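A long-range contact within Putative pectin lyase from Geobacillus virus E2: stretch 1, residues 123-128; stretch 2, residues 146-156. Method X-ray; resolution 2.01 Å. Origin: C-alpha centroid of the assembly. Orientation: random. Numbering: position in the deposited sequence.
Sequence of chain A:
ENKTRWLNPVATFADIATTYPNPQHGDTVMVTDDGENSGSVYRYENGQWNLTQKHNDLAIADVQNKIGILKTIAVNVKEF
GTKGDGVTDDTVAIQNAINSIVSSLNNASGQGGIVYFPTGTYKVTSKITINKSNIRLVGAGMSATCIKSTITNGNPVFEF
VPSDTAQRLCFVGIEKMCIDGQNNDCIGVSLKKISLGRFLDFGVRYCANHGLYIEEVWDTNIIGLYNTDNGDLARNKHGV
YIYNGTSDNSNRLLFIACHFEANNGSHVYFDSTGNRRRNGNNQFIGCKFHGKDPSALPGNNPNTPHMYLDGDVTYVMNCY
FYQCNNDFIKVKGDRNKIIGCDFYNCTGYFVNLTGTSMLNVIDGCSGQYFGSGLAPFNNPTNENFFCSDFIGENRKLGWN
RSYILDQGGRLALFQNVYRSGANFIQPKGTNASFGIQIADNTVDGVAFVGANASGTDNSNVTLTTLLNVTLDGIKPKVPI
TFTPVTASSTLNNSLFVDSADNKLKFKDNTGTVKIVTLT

Stretch 1 (123-128) KVTSKI
Stretch 2 146-156: CIKSTITNGNP

How do the two strands lie against each other as stretch 2 begins? They run parallel, Lys123 level with Lys148 (CA to CA 4.8 Å) and Val124 level with Ser149 (CA to CA 4.9 Å), with extended backbones: phi/psi is -71/124 at Lys123, -124/127 at Val124, -104/110 at Lys148 and -86/141 at Ser149. Cys146 makes no contact. Ile147 (-88/120; chi1 and chi2 both m) sets its CG2 3.4 Å from CG2 of Val124, whose chi1 is t; both residues are buried, and this is a tight apolar packing.

What fixes the register at Lys148 and Ser149? Val124 bonds with both its backbone polar groups: its N donates to Lys148 O at 2.9 Å (169° at the hydrogen), and its O accepts from Thr150 N at 2.9 Å (165°). One residue thus bridges two positions of its neighbour, as parallel pairing requires. CA-H...O contacts reinforce the ladder, Lys123 CA to Lys148 O and Ser149 CA to Val124 O, each 3.4 Å. The side chains of Lys123 (chi1 t) and Lys148 (chi1 m) share one face of the sheet, while those of Val124 and Ser149 (chi1 t) share the other.

How does the pairing give way at Thr150 and Ile151? Thr125 (-114/-7) and Thr150 (-114/13) both leave the extended conformation, their CA atoms 5.0 Å apart and both chi1 angles p. Thr125 CG2 lies 3.3 Å from Thr150 OG1, and water 1 spans the backbones, donating to Thr125 O at 2.7 Å and Thr150 O at 3.1 Å. Ile151 (-69/129; chi1 m, chi2 t) donates from its N to Ser149 OG at 3.0 Å, a bond within stretch 2 that reaches back across Thr150. Its CB points sideways, but the end of the chain comes nearer, bringing CD1 to 3.4 Å from Ser126 C and 3.6 Å from Lys127 N.

Where does stretch 2 meet stretch 1 again? Thr152 and Asn153 make no direct contact, and neither does Gly154, whose phi/psi of 82/-1 would jam a CB against the preceding carbonyl O. Asn155 N donates to Asn153 OD1 at 3.0 Å, a bond within stretch 2 that spans Gly154. Water 2 accepts from Lys127 N at 3.2 Å and Asn155 ND2 at 3.0 Å, linking the stretches. At Pro156 (-79/157; C-gamma endo), the O lies 3.4 Å from Lys127 CA in a CA-H...O contact, and the ring CG is 4.1 Å from CD of Lys127 (-56/133; chi1 and chi2 t, chi3 p, chi4 t).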

# COMPACT_ATOMS: atom_id res chain seq x y z
N LYS A 123 -27.65 12.37 -18.89
CA LYS A 123 -28.06 13.67 -18.36
C LYS A 123 -28.95 13.45 -17.14
O LYS A 123 -29.97 12.77 -17.23
CB LYS A 123 -28.80 14.48 -19.41
CG LYS A 123 -29.19 15.85 -18.89
CD LYS A 123 -29.48 16.81 -20.03
CE LYS A 123 -30.95 16.85 -20.32
NZ LYS A 123 -31.29 17.98 -21.24
N VAL A 124 -28.57 14.03 -16.00
CA VAL A 124 -29.32 13.89 -14.75
C VAL A 124 -29.65 15.29 -14.25
O VAL A 124 -28.75 16.13 -14.11
CB VAL A 124 -28.53 13.10 -13.70
CG1 VAL A 124 -29.18 13.26 -12.32
CG2 VAL A 124 -28.47 11.63 -14.08
N THR A 125 -30.94 15.54 -13.97
CA THR A 125 -31.42 16.88 -13.68
C THR A 125 -31.92 17.06 -12.25
O THR A 125 -32.25 18.18 -11.87
CB THR A 125 -32.56 17.27 -14.64
OG1 THR A 125 -33.67 16.37 -14.46
CG2 THR A 125 -32.09 17.20 -16.09
N SER A 126 -31.99 15.99 -11.47
CA SER A 126 -32.34 16.13 -10.07
C SER A 126 -31.78 14.92 -9.34
O SER A 126 -31.39 13.92 -9.94
CB SER A 126 -33.86 16.26 -9.85
OG SER A 126 -34.54 15.05 -10.12
N LYS A 127 -31.74 15.06 -8.02
CA LYS A 127 -31.06 14.11 -7.14
C LYS A 127 -31.59 12.70 -7.35
O LYS A 127 -32.81 12.48 -7.41
CB LYS A 127 -31.28 14.56 -5.69
CG LYS A 127 -30.73 13.62 -4.65
CD LYS A 127 -31.06 14.14 -3.23
CE LYS A 127 -32.56 14.18 -2.92
NZ LYS A 127 -32.79 14.42 -1.46
N ILE A 128 -30.67 11.74 -7.47
CA ILE A 128 -30.99 10.32 -7.54
C ILE A 128 -30.62 9.68 -6.20
O ILE A 128 -29.49 9.82 -5.74
CB ILE A 128 -30.25 9.63 -8.70
CG1 ILE A 128 -30.83 10.12 -10.05
CG2 ILE A 128 -30.37 8.11 -8.59
CD1 ILE A 128 -29.96 9.77 -11.24
N CYS A 146 -20.63 8.16 -18.09
CA CYS A 146 -20.50 9.49 -17.50
C CYS A 146 -21.87 10.08 -17.19
O CYS A 146 -22.70 10.26 -18.10
CB CYS A 146 -19.71 10.42 -18.42
SG CYS A 146 -19.41 12.09 -17.70
N ILE A 147 -22.12 10.40 -15.93
CA ILE A 147 -23.34 11.09 -15.51
C ILE A 147 -23.08 12.59 -15.62
O ILE A 147 -22.13 13.10 -15.01
CB ILE A 147 -23.73 10.68 -14.09
CG1 ILE A 147 -23.66 9.15 -13.88
CG2 ILE A 147 -25.09 11.24 -13.73
CD1 ILE A 147 -24.58 8.31 -14.76
N LYS A 148 -23.86 13.28 -16.44
CA LYS A 148 -23.73 14.72 -16.66
C LYS A 148 -24.82 15.45 -15.89
O LYS A 148 -26.00 15.40 -16.27
CB LYS A 148 -23.80 15.06 -18.15
CG LYS A 148 -22.68 14.41 -18.97
CD LYS A 148 -21.44 15.27 -19.10
CE LYS A 148 -20.48 14.68 -20.14
NZ LYS A 148 -19.20 15.45 -20.19
N SER A 149 -24.44 16.17 -14.84
CA SER A 149 -25.43 16.82 -13.98
C SER A 149 -25.80 18.19 -14.52
O SER A 149 -24.94 18.95 -14.96
CB SER A 149 -24.87 16.98 -12.57
OG SER A 149 -25.86 17.51 -11.69
N THR A 150 -27.08 18.53 -14.41
CA THR A 150 -27.52 19.92 -14.55
C THR A 150 -28.09 20.44 -13.24
O THR A 150 -28.76 21.48 -13.23
CB THR A 150 -28.58 20.08 -15.64
OG1 THR A 150 -29.81 19.48 -15.19
CG2 THR A 150 -28.13 19.41 -16.95
N ILE A 151 -27.86 19.73 -12.14
CA ILE A 151 -28.38 20.14 -10.84
C ILE A 151 -27.65 21.40 -10.37
O ILE A 151 -26.42 21.46 -10.36
CB ILE A 151 -28.22 19.00 -9.83
CG1 ILE A 151 -29.02 17.78 -10.29
CG2 ILE A 151 -28.60 19.45 -8.43
CD1 ILE A 151 -28.82 16.58 -9.38
N THR A 152 -28.42 22.41 -9.98
CA THR A 152 -27.84 23.67 -9.51
C THR A 152 -28.31 24.08 -8.12
O THR A 152 -27.96 25.18 -7.67
CB THR A 152 -28.19 24.83 -10.47
OG1 THR A 152 -29.61 25.00 -10.52
CG2 THR A 152 -27.63 24.59 -11.87
N ASN A 153 -29.10 23.26 -7.43
CA ASN A 153 -29.65 23.65 -6.14
C ASN A 153 -28.83 23.12 -4.98
O ASN A 153 -29.32 23.12 -3.84
CB ASN A 153 -31.11 23.21 -6.01
CG ASN A 153 -31.26 21.71 -6.12
OD1 ASN A 153 -30.27 20.97 -6.12
ND2 ASN A 153 -32.48 21.24 -6.21
N GLY A 154 -27.60 22.69 -5.23
CA GLY A 154 -26.75 22.18 -4.17
C GLY A 154 -26.99 20.73 -3.80
O GLY A 154 -26.29 20.22 -2.92
N ASN A 155 -27.94 20.05 -4.43
CA ASN A 155 -28.20 18.65 -4.14
C ASN A 155 -27.13 17.76 -4.76
O ASN A 155 -26.45 18.16 -5.71
CB ASN A 155 -29.57 18.22 -4.66
CG ASN A 155 -30.68 18.42 -3.63
OD1 ASN A 155 -30.41 18.67 -2.45
ND2 ASN A 155 -31.93 18.30 -4.07
N PRO A 156 -26.99 16.54 -4.26
CA PRO A 156 -26.06 15.59 -4.89
C PRO A 156 -26.68 14.95 -6.13
O PRO A 156 -27.89 14.91 -6.30
CB PRO A 156 -25.82 14.54 -3.80
CG PRO A 156 -27.01 14.65 -2.88
CD PRO A 156 -27.44 16.08 -2.93
O HOH W 1 -31.72 20.63 -12.90
O HOH W 2 -32.58 17.96 -7.00